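Local coordinates for pyroglutatmate porin OpdO (Pseudomonas aeruginosa, PDB 3SZV), which forms a beta-barrel channel in the bacterial outer membrane that probably passes small carboxylate solutes, at residues A[145-150]-A[165-170]; A[58-63]-A[112-117]; A[327-332]-A[356-361]; A[299-304]-A[373-378]. All blocks are in the same frame, centred on the assembly; numbering follows the deposited sequence.

Interaction 1 of 4, residues A[145-150]-A[165-170]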
loop_
_atom_site.group_PDB
_atom_site.type_symbol
_atom_site.label_atom_id
_atom_site.label_comp_id
_atom_site.label_asym_id
_atom_site.label_seq_id
_atom_site.Cartn_x
_atom_site.Cartn_y
_atom_site.Cartn_z
ATOM N N LEU A 145 -9.777 0.205 -4.191
ATOM C CA LEU A 145 -10.230 1.585 -3.995
ATOM C C LEU A 145 -11.030 1.652 -2.708
ATOM O O LEU A 145 -11.669 0.670 -2.305
ATOM C CB LEU A 145 -11.124 2.058 -5.150
ATOM C CG LEU A 145 -10.489 2.094 -6.531
ATOM C CD1 LEU A 145 -11.540 2.415 -7.581
ATOM C CD2 LEU A 145 -9.362 3.108 -6.559
ATOM N N PHE A 146 -10.982 2.800 -2.046
ATOM C CA PHE A 146 -11.909 3.079 -0.960
ATOM C C PHE A 146 -12.883 4.149 -1.412
ATOM O O PHE A 146 -12.565 4.972 -2.278
ATOM C CB PHE A 146 -11.166 3.576 0.284
ATOM C CG PHE A 146 -10.133 2.625 0.792
ATOM C CD1 PHE A 146 -8.793 2.990 0.843
ATOM C CD2 PHE A 146 -10.505 1.365 1.239
ATOM C CE1 PHE A 146 -7.829 2.108 1.331
ATOM C CE2 PHE A 146 -9.536 0.467 1.737
ATOM C CZ PHE A 146 -8.201 0.855 1.765
ATOM N N ARG A 147 -14.079 4.131 -0.842
ATOM C CA ARG A 147 -15.017 5.228 -1.016
ATOM C C ARG A 147 -14.954 6.092 0.231
ATOM O O ARG A 147 -15.062 5.587 1.351
ATOM C CB ARG A 147 -16.444 4.711 -1.219
ATOM C CG ARG A 147 -17.401 5.808 -1.698
ATOM C CD ARG A 147 -18.808 5.290 -1.918
ATOM N NE ARG A 147 -19.578 5.310 -0.672
ATOM C CZ ARG A 147 -20.906 5.299 -0.631
ATOM N NH1 ARG A 147 -21.608 5.256 -1.764
ATOM N NH2 ARG A 147 -21.528 5.346 0.538
ATOM N N GLY A 148 -14.771 7.392 0.057
ATOM C CA GLY A 148 -14.767 8.261 1.218
ATOM C C GLY A 148 -14.242 9.650 0.944
ATOM O O GLY A 148 -14.225 10.109 -0.201
ATOM N N ALA A 149 -13.814 10.314 2.011
ATOM C CA ALA A 149 -13.245 11.645 1.919
ATOM C C ALA A 149 -11.874 11.631 2.568
ATOM O O ALA A 149 -11.689 11.037 3.644
ATOM C CB ALA A 149 -14.158 12.662 2.598
ATOM N N LEU A 150 -10.910 12.273 1.916
ATOM C CA LEU A 150 -9.523 12.317 2.374
ATOM C C LEU A 150 -9.036 13.753 2.326
ATOM O O LEU A 150 -9.119 14.417 1.292
ATOM C CB LEU A 150 -8.633 11.430 1.491
ATOM C CG LEU A 150 -7.122 11.549 1.698
ATOM C CD1 LEU A 150 -6.714 10.996 3.060
ATOM C CD2 LEU A 150 -6.363 10.824 0.578
ATOM N N HIS A 165 -12.460 9.842 6.229
ATOM C CA HIS A 165 -13.635 9.060 6.567
ATOM C C HIS A 165 -13.937 8.174 5.370
ATOM O O HIS A 165 -14.233 8.683 4.287
ATOM C CB HIS A 165 -14.833 9.959 6.854
ATOM C CG HIS A 165 -16.114 9.201 6.986
ATOM N ND1 HIS A 165 -16.427 8.464 8.107
ATOM C CD2 HIS A 165 -17.147 9.038 6.126
ATOM C CE1 HIS A 165 -17.605 7.891 7.938
ATOM N NE2 HIS A 165 -18.063 8.221 6.744
ATOM N N LEU A 166 -13.846 6.857 5.569
ATOM C CA LEU A 166 -14.081 5.891 4.500
ATOM C C LEU A 166 -15.305 5.080 4.847
ATOM O O LEU A 166 -15.512 4.740 6.021
ATOM C CB LEU A 166 -12.899 4.934 4.355
ATOM C CG LEU A 166 -11.493 5.533 4.325
ATOM C CD1 LEU A 166 -10.430 4.438 4.238
ATOM C CD2 LEU A 166 -11.351 6.547 3.182
ATOM N N ASP A 167 -16.121 4.748 3.856
ATOM C CA ASP A 167 -17.263 3.903 4.158
ATOM C C ASP A 167 -17.424 2.666 3.286
ATOM O O ASP A 167 -18.352 1.891 3.493
ATOM C CB ASP A 167 -18.566 4.703 4.276
ATOM C CG ASP A 167 -19.041 5.265 2.961
ATOM O OD1 ASP A 167 -18.402 5.000 1.917
ATOM O OD2 ASP A 167 -20.091 5.953 2.985
ATOM N N ARG A 168 -16.521 2.476 2.328
ATOM C CA ARG A 168 -16.548 1.274 1.490
ATOM C C ARG A 168 -15.154 0.862 1.075
ATOM O O ARG A 168 -14.253 1.702 0.973
ATOM C CB ARG A 168 -17.342 1.492 0.197
ATOM C CG ARG A 168 -18.770 1.991 0.371
ATOM C CD ARG A 168 -19.719 0.884 0.774
ATOM N NE ARG A 168 -21.102 1.345 0.698
ATOM C CZ ARG A 168 -21.755 1.920 1.702
ATOM N NH1 ARG A 168 -21.158 2.101 2.874
ATOM N NH2 ARG A 168 -23.014 2.312 1.536
ATOM N N ASN A 169 -15.025 -0.430 0.769
ATOM C CA ASN A 169 -13.814 -1.054 0.253
ATOM C C ASN A 169 -14.173 -1.725 -1.068
ATOM O O ASN A 169 -15.085 -2.549 -1.111
ATOM C CB ASN A 169 -13.383 -2.120 1.270
ATOM C CG ASN A 169 -11.968 -2.660 1.059
ATOM O OD1 ASN A 169 -11.489 -3.456 1.888
ATOM N ND2 ASN A 169 -11.299 -2.250 -0.002
ATOM N N LYS A 170 -13.487 -1.362 -2.149
ATOM C CA LYS A 170 -13.582 -2.146 -3.377
ATOM C C LYS A 170 -12.324 -2.986 -3.484
ATOM O O LYS A 170 -11.247 -2.464 -3.767
ATOM C CB LYS A 170 -13.715 -1.266 -4.623
ATOM C CG LYS A 170 -13.885 -2.103 -5.912
ATOM C CD LYS A 170 -13.394 -1.382 -7.165
ATOM C CE LYS A 170 -11.872 -1.250 -7.197
ATOM N NZ LYS A 170 -11.180 -2.562 -7.385
#
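R147 reaches across to D167 and R168, and its side chain carries the polar half of this contact. Its CB packs on R168 CB at 3.6 Å. CG lies anti to the backbone N (chi1 -168°) and passes D167 OD1. CD comes near both D167 OD1 and R168 CG, and the chain then bends at chi3. NE bonds D167 OD1 at 2.9 Å on the syn lone pair. NH2 bonds D167 OD2, also at 2.9 Å, from the syn side but 33° out of the carboxylate plane. The grip is a side-on salt bridge with one nitrogen to each oxygen. The R168 guanidinium lies flat on that of R147, centres 4.2 Å apart and planes at 25°. The two NH2 atoms are close for like charges, and D167 probably offsets the repulsion. R168 NH1 also bonds D167 O at 2.9 Å. On this same face L145 CG packs on K170 CE at 3.7 Å, while K170 NZ bonds P143 O, S174 O and Y106 OH.

On the other face of the strands, L166 CD1 sits over one face of the F146 ring, 4.2 Å from its centroid. F180 of strand 180-182 touches both F146 and L166.

Backbone bonds join L145 with K170 and A149 with H165. The register slips by one between R147 and G148. D167 and R168 both face R147, which defines a classic beta bulge in an antiparallel pairing of the porin barrel.

Interaction 2 of 4, residues A[58-63]-A[112-117]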
loop_
_atom_site.group_PDB
_atom_site.type_symbol
_atom_site.label_atom_id
_atom_site.label_comp_id
_atom_site.label_asym_id
_atom_site.label_seq_id
_atom_site.Cartn_x
_atom_site.Cartn_y
_atom_site.Cartn_z
ATOM N N LEU A 58 -7.548 10.019 -15.231
ATOM C CA LEU A 58 -7.678 11.421 -15.597
ATOM C C LEU A 58 -7.585 12.268 -14.338
ATOM O O LEU A 58 -8.244 11.979 -13.339
ATOM C CB LEU A 58 -8.995 11.708 -16.309
ATOM C CG LEU A 58 -9.203 13.205 -16.580
ATOM C CD1 LEU A 58 -9.459 13.483 -18.059
ATOM C CD2 LEU A 58 -10.319 13.779 -15.712
ATOM N N GLU A 59 -6.743 13.296 -14.379
ATOM C CA GLU A 59 -6.649 14.251 -13.285
ATOM C C GLU A 59 -6.897 15.649 -13.824
ATOM O O GLU A 59 -6.112 16.153 -14.631
ATOM C CB GLU A 59 -5.268 14.204 -12.633
ATOM C CG GLU A 59 -5.068 13.042 -11.684
ATOM C CD GLU A 59 -3.895 13.262 -10.746
ATOM O OE1 GLU A 59 -2.985 14.048 -11.092
ATOM O OE2 GLU A 59 -3.891 12.657 -9.653
ATOM N N SER A 60 -7.984 16.285 -13.397
ATOM C CA SER A 60 -8.296 17.616 -13.910
ATOM C C SER A 60 -7.378 18.652 -13.301
ATOM O O SER A 60 -6.684 18.396 -12.307
ATOM C CB SER A 60 -9.749 18.018 -13.620
ATOM O OG SER A 60 -9.897 18.454 -12.271
ATOM N N GLY A 61 -7.382 19.825 -13.918
ATOM C CA GLY A 61 -6.822 21.001 -13.291
ATOM C C GLY A 61 -7.815 21.513 -12.267
ATOM O O GLY A 61 -8.819 20.854 -11.975
ATOM N N PHE A 62 -7.533 22.688 -11.717
ATOM C CA PHE A 62 -8.423 23.301 -10.740
ATOM C C PHE A 62 -8.975 24.607 -11.280
ATOM O O PHE A 62 -8.282 25.354 -11.983
ATOM C CB PHE A 62 -7.680 23.594 -9.437
ATOM C CG PHE A 62 -7.296 22.365 -8.666
ATOM C CD1 PHE A 62 -8.112 21.873 -7.653
ATOM C CD2 PHE A 62 -6.124 21.694 -8.961
ATOM C CE1 PHE A 62 -7.746 20.726 -6.939
ATOM C CE2 PHE A 62 -5.754 20.561 -8.260
ATOM C CZ PHE A 62 -6.565 20.077 -7.248
ATOM N N SER A 63 -10.221 24.903 -10.937
ATOM C CA SER A 63 -10.769 26.223 -11.238
ATOM C C SER A 63 -10.012 27.299 -10.449
ATOM O O SER A 63 -9.589 27.069 -9.307
ATOM C CB SER A 63 -12.266 26.266 -10.926
ATOM O OG SER A 63 -12.516 25.928 -9.574
ATOM N N THR A 112 -13.778 11.258 -8.500
ATOM C CA THR A 112 -13.306 11.879 -7.269
ATOM C C THR A 112 -13.405 13.390 -7.397
ATOM O O THR A 112 -12.690 14.003 -8.193
ATOM C CB THR A 112 -11.849 11.479 -6.981
ATOM O OG1 THR A 112 -11.733 10.057 -7.085
ATOM C CG2 THR A 112 -11.397 11.953 -5.581
ATOM N N ALA A 113 -14.317 13.990 -6.641
ATOM C CA ALA A 113 -14.399 15.439 -6.588
ATOM C C ALA A 113 -13.227 15.917 -5.754
ATOM O O ALA A 113 -12.812 15.236 -4.815
ATOM C CB ALA A 113 -15.697 15.866 -5.946
ATOM N N LYS A 114 -12.680 17.073 -6.091
ATOM C CA LYS A 114 -11.587 17.624 -5.303
ATOM C C LYS A 114 -11.679 19.132 -5.121
ATOM O O LYS A 114 -12.245 19.851 -5.956
ATOM C CB LYS A 114 -10.222 17.240 -5.890
ATOM C CG LYS A 114 -9.964 17.739 -7.302
ATOM C CD LYS A 114 -8.696 17.104 -7.870
ATOM C CE LYS A 114 -8.401 17.648 -9.259
ATOM N NZ LYS A 114 -7.161 17.047 -9.836
ATOM N N ALA A 115 -11.104 19.607 -4.022
ATOM C CA ALA A 115 -11.037 21.036 -3.739
ATOM C C ALA A 115 -9.693 21.361 -3.101
ATOM O O ALA A 115 -9.201 20.593 -2.268
ATOM C CB ALA A 115 -12.179 21.458 -2.825
ATOM N N ARG A 116 -9.094 22.477 -3.492
ATOM C CA ARG A 116 -7.826 22.904 -2.914
ATOM C C ARG A 116 -7.933 24.315 -2.363
ATOM O O ARG A 116 -8.615 25.163 -2.930
ATOM C CB ARG A 116 -6.698 22.861 -3.947
ATOM C CG ARG A 116 -6.856 23.916 -5.028
ATOM C CD ARG A 116 -5.625 24.051 -5.919
ATOM N NE ARG A 116 -5.760 25.202 -6.811
ATOM C CZ ARG A 116 -4.984 25.429 -7.865
ATOM N NH1 ARG A 116 -4.021 24.576 -8.178
ATOM N NH2 ARG A 116 -5.184 26.506 -8.613
ATOM N N VAL A 117 -7.257 24.563 -1.248
ATOM C CA VAL A 117 -7.063 25.922 -0.769
ATOM C C VAL A 117 -5.650 25.985 -0.218
ATOM O O VAL A 117 -5.199 25.036 0.432
ATOM C CB VAL A 117 -8.108 26.312 0.293
ATOM C CG1 VAL A 117 -7.951 25.468 1.547
ATOM C CG2 VAL A 117 -8.002 27.800 0.624
HETATM O O HOH W 1 -7.701 27.589 -7.494
#
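K114 and R116 hold the F62 ring between them, one over each face. They join the turn after strand 49-59 to strand 106-117. K114 comes first in the segment 112-117. Its CG stands between the backbone N and the carbonyl carbon (chi1 61°), and the chain is extended from there. CG meets F62 CE1, and CD and CE meet F62 CZ, with CE to CZ at 3.6 Å. The K114 and F62 side chains cross at about a right angle. CE makes a CH-pi contact, 4.1 Å from the ring centroid. NZ goes on to S60 O, a hydrogen bond of 2.9 Å tilted 30° from the carbonyl plane. The same NZ forms a salt bridge with D72 of strand 67-81. S60 OG lies 3.5 Å from K114 CE and bonds G61 O.

A115 turns its CB away, toward F69, and adds little here. R116 then covers the opposite face of F62. Its CD lies 3.7 Å from the ring centroid in a second CH-pi contact. Farther out, the guanidinium runs nearly parallel to the ring, planes 10° apart, with F62 CB over the centre of its face, 3.6 Å from R116 CZ. R116 NH2 donates to water 1, which lies 2.7 Å from S63 O and can donate to it.

The two basic chains thus spend their methylenes on the aromatic ring, while their charged ends go to a carbonyl, a carboxylate and a water.

Interaction 3 of 4, residues A[327-332]-A[356-361]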
loop_
_atom_site.group_PDB
_atom_site.type_symbol
_atom_site.label_atom_id
_atom_site.label_comp_id
_atom_site.label_asym_id
_atom_site.label_seq_id
_atom_site.Cartn_x
_atom_site.Cartn_y
_atom_site.Cartn_z
ATOM N N PRO A 327 20.490 -0.097 -17.110
ATOM C CA PRO A 327 19.544 0.713 -16.322
ATOM C C PRO A 327 18.109 0.181 -16.057
ATOM O O PRO A 327 17.537 0.510 -15.024
ATOM C CB PRO A 327 19.502 2.049 -17.084
ATOM C CG PRO A 327 20.118 1.769 -18.416
ATOM C CD PRO A 327 21.109 0.678 -18.199
ATOM N N GLY A 328 17.530 -0.627 -16.931
ATOM C CA GLY A 328 16.162 -1.063 -16.677
ATOM C C GLY A 328 16.048 -2.241 -15.726
ATOM O O GLY A 328 14.958 -2.607 -15.306
ATOM N N LEU A 329 17.191 -2.812 -15.360
ATOM C CA LEU A 329 17.217 -4.103 -14.681
ATOM C C LEU A 329 17.261 -3.963 -13.166
ATOM O O LEU A 329 17.994 -3.132 -12.628
ATOM C CB LEU A 329 18.434 -4.892 -15.167
ATOM C CG LEU A 329 18.565 -6.357 -14.765
ATOM C CD1 LEU A 329 17.365 -7.144 -15.240
ATOM C CD2 LEU A 329 19.854 -6.916 -15.363
ATOM N N SER A 330 16.516 -4.826 -12.480
ATOM C CA SER A 330 16.435 -4.775 -11.024
ATOM C C SER A 330 16.429 -6.181 -10.430
ATOM O O SER A 330 15.904 -7.117 -11.035
ATOM C CB SER A 330 15.168 -4.031 -10.581
ATOM O OG SER A 330 14.006 -4.647 -11.112
ATOM N N PHE A 331 17.014 -6.315 -9.246
ATOM C CA PHE A 331 16.990 -7.567 -8.509
ATOM C C PHE A 331 16.738 -7.253 -7.049
ATOM O O PHE A 331 17.347 -6.340 -6.486
ATOM C CB PHE A 331 18.330 -8.300 -8.643
ATOM C CG PHE A 331 18.419 -9.553 -7.804
ATOM C CD1 PHE A 331 17.906 -10.751 -8.276
ATOM C CD2 PHE A 331 18.986 -9.527 -6.531
ATOM C CE1 PHE A 331 17.982 -11.909 -7.509
ATOM C CE2 PHE A 331 19.073 -10.686 -5.767
ATOM C CZ PHE A 331 18.562 -11.875 -6.254
ATOM N N MET A 332 15.849 -8.022 -6.433
ATOM C CA MET A 332 15.652 -7.975 -4.991
ATOM C C MET A 332 15.473 -9.394 -4.464
ATOM O O MET A 332 14.820 -10.220 -5.109
ATOM C CB MET A 332 14.427 -7.127 -4.643
ATOM C CG MET A 332 14.171 -7.011 -3.134
ATOM S SD MET A 332 13.224 -8.359 -2.385
ATOM C CE MET A 332 11.621 -8.056 -3.107
ATOM N N THR A 356 11.865 -13.367 -4.233
ATOM C CA THR A 356 12.854 -12.855 -5.182
ATOM C C THR A 356 12.128 -12.160 -6.313
ATOM O O THR A 356 11.215 -12.732 -6.906
ATOM C CB THR A 356 13.716 -13.981 -5.765
ATOM O OG1 THR A 356 14.392 -14.652 -4.700
ATOM C CG2 THR A 356 14.747 -13.412 -6.758
ATOM N N ASP A 357 12.524 -10.918 -6.603
ATOM C CA ASP A 357 11.936 -10.145 -7.691
ATOM C C ASP A 357 13.009 -9.853 -8.726
ATOM O O ASP A 357 14.070 -9.337 -8.388
ATOM C CB ASP A 357 11.406 -8.799 -7.190
ATOM C CG ASP A 357 10.111 -8.914 -6.402
ATOM O OD1 ASP A 357 9.628 -10.041 -6.187
ATOM O OD2 ASP A 357 9.592 -7.853 -5.990
ATOM N N LEU A 358 12.724 -10.163 -9.988
ATOM C CA LEU A 358 13.613 -9.824 -11.088
ATOM C C LEU A 358 12.791 -8.993 -12.048
ATOM O O LEU A 358 11.678 -9.370 -12.407
ATOM C CB LEU A 358 14.077 -11.091 -11.807
ATOM C CG LEU A 358 15.571 -11.389 -11.920
ATOM C CD1 LEU A 358 15.779 -12.562 -12.864
ATOM C CD2 LEU A 358 16.338 -10.171 -12.400
ATOM N N GLY A 359 13.321 -7.856 -12.477
ATOM C CA GLY A 359 12.541 -7.017 -13.367
ATOM C C GLY A 359 13.359 -6.302 -14.412
ATOM O O GLY A 359 14.548 -6.058 -14.222
ATOM N N TYR A 360 12.724 -5.987 -15.536
ATOM C CA TYR A 360 13.352 -5.154 -16.541
ATOM C C TYR A 360 12.348 -4.200 -17.144
ATOM O O TYR A 360 11.236 -4.597 -17.497
ATOM C CB TYR A 360 13.972 -5.972 -17.662
ATOM C CG TYR A 360 14.818 -5.107 -18.555
ATOM C CD1 TYR A 360 16.014 -4.577 -18.092
ATOM C CD2 TYR A 360 14.419 -4.802 -19.845
ATOM C CE1 TYR A 360 16.799 -3.778 -18.893
ATOM C CE2 TYR A 360 15.196 -4.002 -20.658
ATOM C CZ TYR A 360 16.384 -3.492 -20.177
ATOM O OH TYR A 360 17.162 -2.698 -20.975
ATOM N N VAL A 361 12.761 -2.945 -17.280
ATOM C CA VAL A 361 11.950 -1.937 -17.942
ATOM C C VAL A 361 12.712 -1.454 -19.166
ATOM O O VAL A 361 13.878 -1.049 -19.067
ATOM C CB VAL A 361 11.643 -0.756 -17.005
ATOM C CG1 VAL A 361 10.861 0.314 -17.741
ATOM C CG2 VAL A 361 10.861 -1.234 -15.790
HETATM O O HOH W 2 19.254 -1.641 -19.782
HETATM O O HOH W 3 13.191 -6.530 -9.232
#
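L329 and Y360 form the apolar centre, their side chains crossing at about a right angle. L329 CB meets Y360 CD1 at 3.8 Å, in the plane of the ring at its edge. L329 CD1 comes 3.2 Å from G359 O and 4.3 Å from L358 CD2. Beyond it, F331 CE1 touches T356 CG2 at 3.6 Å, and L358 CG lies near the plane of the F331 ring at its edge. F321, in a loop, touches L329 and F331.

Y360 CD1 and CE1 also pack against the backbone of G328. Y360 OH bonds water 2 at 2.6 Å, and G328 N donates only weakly to that water.

The face with S330 and D357 carries the polar groups, along with M332. S330 OG bonds water 3 at 2.8 Å, and the water donates weakly to D357 O. M332 lies alongside D357, pointing the same way, and bends at chi2 and chi3. Its CE ends 3.5 Å from D357 OD2. That oxygen also has a long, weak ion pair with R375.

Paired backbone bonds join S330 with G359 and M332 with D357, and V361 N bonds G328 O. L329-Y360 and F331-L358 are non-hydrogen-bonded pairs that alternate with them. The strands run antiparallel at 169°. This is a regular beta hairpin of strands 329-343 and 346-361, as in the wall of a porin barrel.

Interaction 4 of 4, residues A[299-304]-A[373-378]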
loop_
_atom_site.group_PDB
_atom_site.type_symbol
_atom_site.label_atom_id
_atom_site.label_comp_id
_atom_site.label_asym_id
_atom_site.label_seq_id
_atom_site.Cartn_x
_atom_site.Cartn_y
_atom_site.Cartn_z
ATOM N N PHE A 299 5.957 -7.211 6.423
ATOM C CA PHE A 299 4.914 -7.577 5.464
ATOM C C PHE A 299 5.544 -7.615 4.078
ATOM O O PHE A 299 6.071 -6.605 3.592
ATOM C CB PHE A 299 3.764 -6.557 5.521
ATOM C CG PHE A 299 2.855 -6.550 4.312
ATOM C CD1 PHE A 299 2.120 -7.670 3.957
ATOM C CD2 PHE A 299 2.692 -5.386 3.580
ATOM C CE1 PHE A 299 1.259 -7.636 2.846
ATOM C CE2 PHE A 299 1.833 -5.345 2.483
ATOM C CZ PHE A 299 1.121 -6.470 2.122
ATOM N N ILE A 300 5.498 -8.791 3.462
ATOM C CA ILE A 300 6.179 -9.036 2.197
ATOM C C ILE A 300 5.221 -9.640 1.160
ATOM O O ILE A 300 4.035 -9.285 1.163
ATOM C CB ILE A 300 7.485 -9.831 2.424
ATOM C CG1 ILE A 300 7.230 -11.165 3.135
ATOM C CG2 ILE A 300 8.466 -8.986 3.223
ATOM C CD1 ILE A 300 8.430 -12.105 3.049
ATOM N N GLN A 301 5.697 -10.504 0.260
ATOM C CA GLN A 301 4.867 -10.864 -0.889
ATOM C C GLN A 301 3.589 -11.575 -0.484
ATOM O O GLN A 301 2.498 -11.241 -0.960
ATOM C CB GLN A 301 5.646 -11.707 -1.903
ATOM C CG GLN A 301 4.834 -12.080 -3.135
ATOM C CD GLN A 301 5.680 -12.727 -4.222
ATOM O OE1 GLN A 301 6.872 -12.439 -4.362
ATOM N NE2 GLN A 301 5.068 -13.613 -5.001
ATOM N N ILE A 302 3.722 -12.556 0.393
ATOM C CA ILE A 302 2.561 -13.328 0.819
ATOM C C ILE A 302 2.152 -12.974 2.246
ATOM O O ILE A 302 1.032 -12.498 2.494
ATOM C CB ILE A 302 2.814 -14.835 0.693
ATOM C CG1 ILE A 302 3.113 -15.196 -0.771
ATOM C CG2 ILE A 302 1.608 -15.635 1.207
ATOM C CD1 ILE A 302 3.459 -16.647 -1.003
ATOM N N GLY A 303 3.067 -13.167 3.183
ATOM C CA GLY A 303 2.724 -13.036 4.588
ATOM C C GLY A 303 2.966 -11.687 5.228
ATOM O O GLY A 303 3.796 -10.886 4.766
ATOM N N ASP A 304 2.227 -11.424 6.300
ATOM C CA ASP A 304 2.390 -10.189 7.049
ATOM C C ASP A 304 3.214 -10.357 8.328
ATOM O O ASP A 304 3.617 -9.364 8.947
ATOM C CB ASP A 304 1.036 -9.518 7.350
ATOM C CG ASP A 304 0.120 -10.373 8.190
ATOM O OD1 ASP A 304 0.571 -11.401 8.761
ATOM O OD2 ASP A 304 -1.072 -9.999 8.301
ATOM N N LYS A 373 8.111 -7.924 -14.695
ATOM C CA LYS A 373 8.552 -8.249 -13.351
ATOM C C LYS A 373 8.130 -9.661 -13.006
ATOM O O LYS A 373 6.964 -10.032 -13.171
ATOM C CB LYS A 373 7.971 -7.268 -12.329
ATOM C CG LYS A 373 8.409 -7.583 -10.897
ATOM C CD LYS A 373 7.904 -6.556 -9.894
ATOM C CE LYS A 373 8.677 -5.258 -10.033
ATOM N NZ LYS A 373 10.138 -5.553 -10.060
ATOM N N TRP A 374 9.091 -10.445 -12.529
ATOM C CA TRP A 374 8.830 -11.784 -12.020
ATOM C C TRP A 374 9.028 -11.778 -10.507
ATOM O O TRP A 374 10.086 -11.404 -10.007
ATOM C CB TRP A 374 9.764 -12.800 -12.703
ATOM C CG TRP A 374 9.793 -14.162 -12.064
ATOM C CD1 TRP A 374 8.722 -14.929 -11.697
ATOM C CD2 TRP A 374 10.961 -14.925 -11.729
ATOM N NE1 TRP A 374 9.151 -16.115 -11.149
ATOM C CE2 TRP A 374 10.522 -16.138 -11.156
ATOM C CE3 TRP A 374 12.336 -14.698 -11.854
ATOM C CZ2 TRP A 374 11.407 -17.120 -10.710
ATOM C CZ3 TRP A 374 13.214 -15.672 -11.410
ATOM C CH2 TRP A 374 12.746 -16.869 -10.843
ATOM N N ARG A 375 7.991 -12.174 -9.774
ATOM C CA ARG A 375 8.046 -12.224 -8.318
ATOM C C ARG A 375 7.831 -13.659 -7.863
ATOM O O ARG A 375 6.768 -14.240 -8.087
ATOM C CB ARG A 375 6.973 -11.320 -7.700
ATOM C CG ARG A 375 6.985 -9.893 -8.251
ATOM C CD ARG A 375 5.994 -8.995 -7.509
ATOM N NE ARG A 375 6.350 -8.882 -6.100
ATOM C CZ ARG A 375 5.481 -8.722 -5.104
ATOM N NH1 ARG A 375 4.174 -8.652 -5.342
ATOM N NH2 ARG A 375 5.921 -8.652 -3.849
ATOM N N ASN A 376 8.841 -14.236 -7.224
ATOM C CA ASN A 376 8.775 -15.621 -6.807
ATOM C C ASN A 376 8.821 -15.686 -5.286
ATOM O O ASN A 376 9.638 -15.017 -4.655
ATOM C CB ASN A 376 9.950 -16.377 -7.442
ATOM C CG ASN A 376 10.161 -17.753 -6.854
ATOM O OD1 ASN A 376 11.139 -17.985 -6.142
ATOM N ND2 ASN A 376 9.256 -18.679 -7.152
ATOM N N ALA A 377 7.922 -16.461 -4.691
ATOM C CA ALA A 377 7.882 -16.587 -3.240
ATOM C C ALA A 377 7.715 -18.036 -2.815
ATOM O O ALA A 377 7.062 -18.833 -3.501
ATOM C CB ALA A 377 6.759 -15.754 -2.666
ATOM N N THR A 378 8.303 -18.351 -1.671
ATOM C CA THR A 378 8.170 -19.666 -1.054
ATOM C C THR A 378 7.836 -19.436 0.408
ATOM O O THR A 378 8.518 -18.655 1.071
ATOM C CB THR A 378 9.511 -20.422 -1.124
ATOM O OG1 THR A 378 9.866 -20.618 -2.495
ATOM C CG2 THR A 378 9.414 -21.789 -0.436
HETATM O O HOH W 4 8.353 -10.175 -3.715
HETATM O O HOH W 5 2.337 -9.169 -2.946
#
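Q301 packs against R375, and van der Waals packing carries most of the contact. The two side chains slide past each other in opposite directions. Q301 CG is anti to the backbone N (chi1 -179°), and the chain beyond it is extended. Q301 CG rests over one face of the R375 guanidinium, offset toward its rim, and lies 3.7 Å from R375 NH2. Q301 CB approaches the same NH2. The amide end reaches the strand itself: Q301 OE1 comes 3.5 Å from R375 CB, and Q301 CD meets A377 CB at 3.6 Å. The amide and guanidinium planes are 40° apart. I302 adds an apolar touch, with CD1 at 3.8 Å from A377 CB.

Two waters make the polar links. Water 4 donates to Q301 OE1 at 2.8 Å and accepts from R375 NH2. Water 5 donates to Q301 O and accepts from R375 NH1 at 3.1 Å.

Direct bonds to other strands fix the loop further. Q301 NE2 bonds E389, and Q301 N bonds N355. E353 accepts hydrogen bonds from the backbone N of I302 and G303, one to each carboxylate oxygen.

The segment 299-304 is a loop laid against the barrel strand 371-381. Its hold on R375 rests on Q301 CG packed over the guanidinium and on bridging waters. The polar groups of Q301 thus reach R375 through water, while R375 NE has a long, weak ion pair with D357.

How the interactions relate
All four contacts belong to the strands and loops of one porin barrel, but at different places on it. Interactions 3 and 4 are direct neighbours, with centres 15 Å apart. Strands 346-361 and 371-381 pair between them: T356 N lies 2.8 Å from N376 O, and L358 O lies 2.8 Å from W374 N. Along the chain, interaction 3 is nested within the span closed by interaction 4. Interactions 1 and 2 lie 18 Å apart between centres and do not touch, nearest atoms about 6 Å. Bound C8E molecules lie near both. Interaction 1 sits across the chain's centre from interactions 3 and 4, at 33 and 26 Å between centres.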